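Local coordinates for protein ribose-5-phosphate isomerase RpiB (Thermotoga maritima, PDB 1O1X) that probably interconverts ribose 5-phosphate and ribulose 5-phosphate as a sugar-phosphate isomerase, at residues Lys27-Lys31 with Asp43-Tyr47; Arg108-Asn112 with His145-Ile149; Asn114-Leu118 with Ile131-Phe135. All blocks are in the same frame, centred on the assembly; numbering follows the deposited sequence. Where two conformers were deposited one is given.

Contact 1 of 3, residues Lys27-Lys31 with Asp43-Tyr47; sequences KEKVK and DHGTY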
loop_
_atom_site.group_PDB
_atom_site.type_symbol
_atom_site.label_atom_id
_atom_site.label_comp_id
_atom_site.label_asym_id
_atom_site.label_seq_id
_atom_site.Cartn_x
_atom_site.Cartn_y
_atom_site.Cartn_z
ATOM N N LYS A 27 2.681 -9.988 -16.119
ATOM C CA LYS A 27 3.987 -10.181 -16.762
ATOM C C LYS A 27 3.884 -9.801 -18.249
ATOM O O LYS A 27 4.716 -9.116 -18.771
ATOM C CB LYS A 27 4.464 -11.629 -16.602
ATOM C CG LYS A 27 5.859 -11.917 -17.193
ATOM C CD LYS A 27 5.866 -12.471 -18.583
ATOM C CE LYS A 27 5.573 -13.975 -18.578
ATOM N NZ LYS A 27 5.426 -14.494 -19.980
ATOM N N GLU A 28 2.846 -10.286 -18.914
ATOM C CA GLU A 28 2.576 -9.965 -20.295
ATOM C C GLU A 28 2.377 -8.464 -20.536
ATOM O O GLU A 28 2.916 -7.906 -21.498
ATOM C CB GLU A 28 1.348 -10.750 -20.763
ATOM C CG GLU A 28 1.588 -12.266 -20.850
ATOM C CD GLU A 28 2.574 -12.621 -21.958
ATOM O OE1 GLU A 28 2.224 -12.410 -23.136
ATOM O OE2 GLU A 28 3.711 -13.069 -21.649
ATOM N N LYS A 29 1.608 -7.805 -19.665
ATOM C CA LYS A 29 1.395 -6.372 -19.783
ATOM C C LYS A 29 2.688 -5.578 -19.590
ATOM O O LYS A 29 2.961 -4.664 -20.328
ATOM C CB LYS A 29 0.329 -5.932 -18.792
ATOM C CG LYS A 29 -1.053 -6.443 -19.178
ATOM C CD LYS A 29 -2.073 -6.106 -18.139
ATOM C CE LYS A 29 -3.479 -6.410 -18.668
ATOM N NZ LYS A 29 -4.451 -6.422 -17.535
ATOM N N VAL A 30 3.496 -5.970 -18.637
ATOM C CA VAL A 30 4.779 -5.317 -18.375
ATOM C C VAL A 30 5.749 -5.523 -19.535
ATOM O O VAL A 30 6.422 -4.598 -19.989
ATOM C CB VAL A 30 5.378 -5.782 -17.040
ATOM C CG1 VAL A 30 6.811 -5.343 -16.906
ATOM C CG2 VAL A 30 4.542 -5.207 -15.862
ATOM N N LYS A 31 5.818 -6.745 -20.024
ATOM C CA LYS A 31 6.605 -7.047 -21.211
ATOM C C LYS A 31 6.214 -6.189 -22.388
ATOM O O LYS A 31 7.073 -5.577 -22.998
ATOM C CB LYS A 31 6.472 -8.494 -21.586
ATOM C CG LYS A 31 7.196 -8.851 -22.870
ATOM C CD LYS A 31 7.176 -10.324 -23.112
ATOM C CE LYS A 31 5.871 -10.807 -23.613
ATOM N NZ LYS A 31 6.184 -12.161 -24.129
ATOM N N ASP A 43 11.873 -12.922 -22.527
ATOM C CA ASP A 43 10.806 -13.511 -21.701
ATOM C C ASP A 43 11.137 -14.973 -21.483
ATOM O O ASP A 43 11.036 -15.779 -22.403
ATOM C CB ASP A 43 9.480 -13.332 -22.430
ATOM C CG ASP A 43 8.272 -13.885 -21.664
ATOM O OD1 ASP A 43 8.382 -14.390 -20.513
ATOM O OD2 ASP A 43 7.160 -13.831 -22.216
ATOM N N HIS A 44 11.503 -15.293 -20.244
ATOM C CA HIS A 44 11.820 -16.649 -19.804
ATOM C C HIS A 44 10.586 -17.482 -19.408
ATOM O O HIS A 44 10.735 -18.629 -19.011
ATOM C CB HIS A 44 12.801 -16.600 -18.649
ATOM C CG HIS A 44 14.123 -16.030 -19.015
ATOM N ND1 HIS A 44 15.172 -16.807 -19.462
ATOM C CD2 HIS A 44 14.569 -14.753 -19.013
ATOM C CE1 HIS A 44 16.209 -16.029 -19.711
ATOM N NE2 HIS A 44 15.867 -14.777 -19.455
ATOM N N GLY A 45 9.385 -16.939 -19.592
ATOM C CA GLY A 45 8.159 -17.645 -19.280
ATOM C C GLY A 45 7.700 -17.344 -17.864
ATOM O O GLY A 45 8.277 -16.512 -17.209
ATOM N N THR A 46 6.661 -18.015 -17.363
ATOM C CA THR A 46 5.917 -19.027 -18.088
ATOM C C THR A 46 5.082 -18.445 -19.246
ATOM O O THR A 46 4.932 -17.217 -19.364
ATOM C CB THR A 46 5.089 -19.850 -17.082
ATOM O OG1 THR A 46 4.528 -20.968 -17.752
ATOM C CG2 THR A 46 3.904 -19.060 -16.512
ATOM N N TYR A 47 4.573 -19.325 -20.117
ATOM C CA TYR A 47 3.980 -18.896 -21.384
ATOM C C TYR A 47 2.466 -19.168 -21.441
ATOM O O TYR A 47 1.831 -18.973 -22.476
ATOM C CB TYR A 47 4.718 -19.554 -22.559
ATOM C CG TYR A 47 6.201 -19.227 -22.548
ATOM C CD1 TYR A 47 6.657 -17.928 -22.782
ATOM C CD2 TYR A 47 7.158 -20.197 -22.288
ATOM C CE1 TYR A 47 8.044 -17.629 -22.782
ATOM C CE2 TYR A 47 8.517 -19.896 -22.321
ATOM C CZ TYR A 47 8.947 -18.611 -22.545
ATOM O OH TYR A 47 10.303 -18.323 -22.525
#

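Contact 2 of 3, residues Arg108-Asn112 with His145-Ile149; sequences RSHNN and HERRI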
loop_
_atom_site.group_PDB
_atom_site.type_symbol
_atom_site.label_atom_id
_atom_site.label_comp_id
_atom_site.label_asym_id
_atom_site.label_seq_id
_atom_site.Cartn_x
_atom_site.Cartn_y
_atom_site.Cartn_z
ATOM N N ARG A 108 16.906 0.936 -5.849
ATOM C CA ARG A 108 18.005 1.304 -6.715
ATOM C C ARG A 108 19.042 2.190 -6.042
ATOM O O ARG A 108 20.229 1.889 -6.067
ATOM C CB ARG A 108 17.438 2.000 -7.948
ATOM C CG ARG A 108 16.616 1.044 -8.862
ATOM C CD ARG A 108 17.429 -0.018 -9.643
ATOM N NE ARG A 108 18.523 0.660 -10.297
ATOM C CZ ARG A 108 19.814 0.440 -10.162
ATOM N NH1 ARG A 108 20.291 -0.577 -9.477
ATOM N NH2 ARG A 108 20.642 1.292 -10.730
ATOM N N SER A 109 18.568 3.267 -5.411
ATOM C CA SER A 109 19.403 4.294 -4.763
ATOM C C SER A 109 20.239 3.721 -3.636
ATOM O O SER A 109 21.437 4.043 -3.527
ATOM C CB SER A 109 18.535 5.409 -4.155
ATOM O OG SER A 109 17.994 6.156 -5.204
ATOM N N HIS A 110 19.585 2.901 -2.795
ATOM C CA HIS A 110 20.215 2.349 -1.602
ATOM C C HIS A 110 20.680 0.910 -1.715
ATOM O O HIS A 110 21.713 0.554 -1.153
ATOM C CB HIS A 110 19.265 2.515 -0.406
ATOM C CG HIS A 110 18.974 3.937 -0.062
ATOM N ND1 HIS A 110 18.279 4.298 1.072
ATOM C CD2 HIS A 110 19.342 5.097 -0.664
ATOM C CE1 HIS A 110 18.211 5.617 1.139
ATOM N NE2 HIS A 110 18.842 6.124 0.093
ATOM N N ASN A 111 19.931 0.061 -2.413
ATOM C CA ASN A 111 20.258 -1.362 -2.450
ATOM C C ASN A 111 20.904 -1.815 -3.766
ATOM O O ASN A 111 21.205 -2.999 -3.913
ATOM C CB ASN A 111 19.024 -2.225 -2.143
ATOM C CG ASN A 111 18.299 -1.805 -0.871
ATOM O OD1 ASN A 111 18.719 -2.124 0.264
ATOM N ND2 ASN A 111 17.216 -1.108 -1.043
ATOM N N ASN A 112 21.077 -0.877 -4.713
ATOM C CA ASN A 112 21.585 -1.172 -6.068
ATOM C C ASN A 112 20.903 -2.427 -6.611
ATOM O O ASN A 112 21.535 -3.329 -7.149
ATOM C CB ASN A 112 23.121 -1.370 -6.058
ATOM C CG ASN A 112 23.730 -1.281 -7.438
ATOM O OD1 ASN A 112 23.065 -0.797 -8.365
ATOM N ND2 ASN A 112 24.999 -1.722 -7.595
ATOM N N HIS A 145 26.066 3.037 1.363
ATOM C CA HIS A 145 25.237 1.870 1.008
ATOM C C HIS A 145 26.115 0.755 0.498
ATOM O O HIS A 145 25.735 -0.391 0.630
ATOM C CB HIS A 145 24.191 2.230 -0.046
ATOM C CG HIS A 145 23.361 3.402 0.337
ATOM N ND1 HIS A 145 22.450 3.358 1.373
ATOM C CD2 HIS A 145 23.354 4.676 -0.127
ATOM C CE1 HIS A 145 21.912 4.560 1.514
ATOM N NE2 HIS A 145 22.429 5.374 0.610
ATOM N N GLU A 146 27.278 1.081 -0.088
ATOM C CA GLU A 146 28.117 0.069 -0.757
ATOM C C GLU A 146 28.588 -1.016 0.225
ATOM O O GLU A 146 28.502 -2.214 -0.099
ATOM C CB GLU A 146 29.318 0.708 -1.473
ATOM C CG GLU A 146 30.302 -0.259 -2.148
ATOM C CD GLU A 146 29.678 -1.110 -3.257
ATOM O OE1 GLU A 146 28.633 -0.715 -3.807
ATOM O OE2 GLU A 146 30.212 -2.203 -3.555
ATOM N N ARG A 147 29.030 -0.601 1.413
ATOM C CA ARG A 147 29.429 -1.545 2.458
ATOM C C ARG A 147 28.313 -2.554 2.782
ATOM O O ARG A 147 28.568 -3.743 2.995
ATOM C CB ARG A 147 29.839 -0.817 3.720
ATOM C CG ARG A 147 30.305 -1.750 4.836
ATOM C CD ARG A 147 30.763 -1.008 6.061
ATOM N NE ARG A 147 31.972 -0.271 5.738
ATOM C CZ ARG A 147 32.497 0.679 6.499
ATOM N NH1 ARG A 147 31.958 0.993 7.667
ATOM N NH2 ARG A 147 33.565 1.332 6.083
ATOM N N ARG A 148 27.092 -2.054 2.841
ATOM C CA ARG A 148 25.939 -2.884 3.210
ATOM C C ARG A 148 25.645 -3.905 2.148
ATOM O O ARG A 148 25.435 -5.061 2.472
ATOM C CB ARG A 148 24.706 -2.030 3.470
ATOM C CG ARG A 148 24.920 -1.180 4.683
ATOM C CD ARG A 148 24.007 -0.022 4.768
ATOM N NE ARG A 148 24.367 0.845 5.893
ATOM C CZ ARG A 148 24.013 2.098 5.972
ATOM N NH1 ARG A 148 23.287 2.640 5.005
ATOM N NH2 ARG A 148 24.395 2.820 7.009
ATOM N N ILE A 149 25.685 -3.489 0.889
ATOM C CA ILE A 149 25.456 -4.417 -0.215
ATOM C C ILE A 149 26.535 -5.503 -0.314
ATOM O O ILE A 149 26.238 -6.691 -0.634
ATOM C CB ILE A 149 25.047 -3.761 -1.562
ATOM C CG1 ILE A 149 26.144 -2.991 -2.225
ATOM C CG2 ILE A 149 23.763 -2.904 -1.415
ATOM C CD1 ILE A 149 25.723 -2.576 -3.609
#

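Contact 3 of 3, residues Asn114-Leu118 with Ile131-Phe135; sequences NILVL and IVDTF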
loop_
_atom_site.group_PDB
_atom_site.type_symbol
_atom_site.label_atom_id
_atom_site.label_comp_id
_atom_site.label_asym_id
_atom_site.label_seq_id
_atom_site.Cartn_x
_atom_site.Cartn_y
_atom_site.Cartn_z
ATOM N N ASN A 114 19.130 -5.260 -8.627
ATOM C CA ASN A 114 19.255 -5.672 -10.023
ATOM C C ASN A 114 18.078 -6.511 -10.514
ATOM O O ASN A 114 17.960 -6.775 -11.688
ATOM C CB ASN A 114 20.627 -6.303 -10.300
ATOM C CG ASN A 114 20.983 -7.448 -9.363
ATOM O OD1 ASN A 114 20.123 -8.032 -8.721
ATOM N ND2 ASN A 114 22.263 -7.816 -9.355
ATOM N N ILE A 115 17.175 -6.850 -9.607
ATOM C CA ILE A 115 15.906 -7.478 -9.951
ATOM C C ILE A 115 14.772 -6.788 -9.234
ATOM O O ILE A 115 14.819 -6.576 -8.025
ATOM C CB ILE A 115 15.869 -9.020 -9.645
ATOM C CG1 ILE A 115 16.922 -9.775 -10.461
ATOM C CG2 ILE A 115 14.492 -9.579 -9.927
ATOM C CD1 ILE A 115 16.862 -11.277 -10.314
ATOM N N LEU A 116 13.765 -6.423 -10.010
ATOM C CA LEU A 116 12.521 -5.861 -9.517
ATOM C C LEU A 116 11.506 -7.003 -9.381
ATOM O O LEU A 116 11.282 -7.745 -10.313
ATOM C CB LEU A 116 11.983 -4.799 -10.475
ATOM C CG LEU A 116 10.532 -4.331 -10.277
ATOM C CD1 LEU A 116 10.432 -3.656 -8.937
ATOM C CD2 LEU A 116 10.106 -3.408 -11.389
ATOM N N VAL A 117 10.890 -7.114 -8.222
ATOM C CA VAL A 117 9.861 -8.101 -8.026
ATOM C C VAL A 117 8.522 -7.384 -7.854
ATOM O O VAL A 117 8.393 -6.453 -7.029
ATOM C CB VAL A 117 10.168 -9.009 -6.777
ATOM C CG1 VAL A 117 9.038 -10.003 -6.539
ATOM C CG2 VAL A 117 11.520 -9.706 -6.912
ATOM N N LEU A 118 7.528 -7.865 -8.577
ATOM C CA LEU A 118 6.202 -7.306 -8.566
ATOM C C LEU A 118 5.154 -8.346 -8.197
ATOM O O LEU A 118 5.232 -9.486 -8.609
ATOM C CB LEU A 118 5.836 -6.759 -9.952
ATOM C CG LEU A 118 6.712 -5.667 -10.520
ATOM C CD1 LEU A 118 6.407 -5.445 -11.996
ATOM C CD2 LEU A 118 6.518 -4.394 -9.735
ATOM N N ILE A 131 6.261 1.809 -11.402
ATOM C CA ILE A 131 7.307 1.182 -10.588
ATOM C C ILE A 131 8.475 0.779 -11.482
ATOM O O ILE A 131 9.648 1.048 -11.154
ATOM C CB ILE A 131 6.756 -0.026 -9.771
ATOM C CG1 ILE A 131 5.714 0.441 -8.735
ATOM C CG2 ILE A 131 7.858 -0.801 -9.065
ATOM C CD1 ILE A 131 4.895 -0.696 -8.152
ATOM N N VAL A 132 8.161 0.173 -12.615
ATOM C CA VAL A 132 9.170 -0.249 -13.596
ATOM C C VAL A 132 9.976 0.952 -14.111
ATOM O O VAL A 132 11.200 0.888 -14.163
ATOM C CB VAL A 132 8.520 -1.020 -14.773
ATOM C CG1 VAL A 132 9.496 -1.180 -15.952
ATOM C CG2 VAL A 132 8.005 -2.379 -14.326
ATOM N N ASP A 133 9.296 2.043 -14.484
ATOM C CA ASP A 133 9.949 3.245 -14.998
ATOM C C ASP A 133 10.917 3.822 -13.948
ATOM O O ASP A 133 12.037 4.219 -14.272
ATOM C CB ASP A 133 8.947 4.347 -15.303
ATOM C CG ASP A 133 8.119 4.102 -16.563
ATOM O OD1 ASP A 133 8.400 3.187 -17.357
ATOM O OD2 ASP A 133 7.152 4.858 -16.796
ATOM N N THR A 134 10.484 3.853 -12.699
ATOM C CA THR A 134 11.334 4.330 -11.599
ATOM C C THR A 134 12.570 3.434 -11.387
ATOM O O THR A 134 13.707 3.914 -11.251
ATOM C CB THR A 134 10.498 4.375 -10.325
ATOM O OG1 THR A 134 9.412 5.280 -10.531
ATOM C CG2 THR A 134 11.292 4.936 -9.159
ATOM N N PHE A 135 12.330 2.116 -11.387
ATOM C CA PHE A 135 13.384 1.138 -11.227
ATOM C C PHE A 135 14.462 1.285 -12.308
ATOM O O PHE A 135 15.644 1.252 -12.013
ATOM C CB PHE A 135 12.803 -0.287 -11.259
ATOM C CG PHE A 135 13.733 -1.334 -10.722
ATOM C CD1 PHE A 135 13.821 -1.563 -9.344
ATOM C CD2 PHE A 135 14.496 -2.119 -11.574
ATOM C CE1 PHE A 135 14.641 -2.574 -8.844
ATOM C CE2 PHE A 135 15.342 -3.115 -11.052
ATOM C CZ PHE A 135 15.407 -3.330 -9.710
#

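Contact 1 of 3, residues Lys27-Lys31 with Asp43-Tyr47
K27 and K31, one turn apart on helix 24-36, both reach D43 at the end of strand 40-43, and their side chains meet it at about right angles. The K27 ammonium faces the open end of the carboxylate: NZ lies 3.0 Å from D43 OD1 and 2.9 Å from D43 OD2, each oxygen offering it a syn lone pair, which defines a bidentate salt bridge. K31 comes from the other side of D43 OD2, its NZ 2.7 Å from that oxygen on the anti side and 19° out of the carboxylate plane. Both lysines leave the helix with CG anti to the backbone N (chi1 -177° and 176°) and differ further out, K27 folding at chi2 and chi3 and K31 bending only at chi3.

K27 NZ has two further acceptors: T46 O at 2.8 Å, approached nearly along the carbonyl axis, and E28 OE2, also 2.8 Å away. Four acceptors round three hydrogens mean that at least one is shared, most simply across the two D43 oxygens. E28 OE2 stands 3.6 Å from D43 OD2, a like-charge approach bridged by the K27 ammonium, with K31 NZ at long range.

D43 OD1 also accepts from G45 N at 2.9 Å, from above the carboxylate plane, closing an Asx turn. It leads into the cis peptide before T46, and the positive phi of G45 would press a side chain against the preceding carbonyl.

With two lysines against two carboxylates, the charges probably offset the repulsion between E28 and D43 and favour their ionised forms, while the shared ammonium couples helix to turn.

Contact 2 of 3, residues Arg108-Asn112 with His145-Ile149
H110 and H145 lie ring against ring where the end of helix 101-109 meets helix 145-152, the C-terminal helix of this Rossmann-like alpha/beta subunit. H110 is predicted to be the proton donor of the active site, and N111 and R148 are predicted to bind the sugar phosphate.

The aromatic contact is an offset stack, with centroids 4.1 Å apart and planes 17° from parallel. H145 CE1 stands 3.3 Å above the H110 ring plane, over its centre, so the overlap is made by one corner of the H145 ring. In both histidines CG lies anti to the carbonyl carbon, which sets each ring beside its own backbone N and lets H145 lie over H110. A CH-pi contact adds to the stack: H110 CA sits 3.9 Å from the H145 centroid, only 15° off the ring normal. The H145 face therefore bears on both the backbone and the ring of H110.

Van der Waals packing carries the rest. In the conformer given, I149, one turn after H145, sends its two branches to successive residues: CG2 touches N111 O at 3.6 Å, and CD1 makes an apolar contact with N112 CB at 3.8 Å.

Polar bonds brace the turn. N112, with positive phi, leaves the helical path, and R108 NH1 donates to N112 OD1 and to O of A113, the residue just after it. From a third subunit, D53 forms a salt bridge with R148 NE and Y54 packs on N111 and I149, placing the contact at a subunit interface.

The R108 NH1 to N112 OD1 bond is 3.0 Å long, its donor tilted 20° from the amide carbonyl plane.

Contact 3 of 3, residues Asn114-Leu118 with Ile131-Phe135
L116 lays its CB squarely on the ring of F135, joining strand 115-117 to helix 125-137 in the alpha/beta fold. The CB-to-centroid distance is 3.6 Å and the approach only 2° off the ring normal, a CH-pi contact over the centre of the face. F135 extends its ring to the strand because chi1, -164°, carries CG opposite the backbone N, and CZ comes within 3.5 Å of L116 N. The N114 carbonyl carbon lies at the ring edge, and F72 meets the same ring with steeply inclined planes.

This end is the tight one: the L116 and F135 CA atoms are 7.3 Å apart, against 8.8 Å for L118 and I131. L116 also divides its tips here, CD1 on I131 CG2 and CD2 on V132 CG2, each at 3.8 Å. Toward L118 the contact thins, with CD2 3.9 Å from I131 CG2 and CD1 4.2 Å from V132 CG2. The polar margin lies past F135, where OD1 of partly exposed N114 accepts from R94 N and its ND2 donates to G92 O.

Replacing F135 with an alanine would probably open a gap over L116 CB and leave F72 without its aromatic neighbour.

Strand and helix run nearly antiparallel, at 161°, as befits a strand and the helix that returns beside it. Side chain meets side chain through carbon alone, F135 also touching the strand backbone, so the cohesion rests on shape and apolar burial, without the directional grip of polar bonds.

Contact 3 has its centre about 5 Å from that of the chain, and the other two lie on opposite sides of the chain's centre, 28 Å apart centre to centre. Contact 1 joins contact 3 through V30, whose CG1 is 4.1 Å from V132 CG2 and whose CG2 is 4.3 Å from L118 CD1. Contact 2 meets contact 3 where R108 CD packs against F135 O. Contact 2 itself contributes predicted site residues, among them the proton donor H110. Contacts 1 and 3 come near others predicted to bind the sugar phosphate: the T46 side chain is about 5 Å from that of H21, and the L118 side chain about 7 Å from G80.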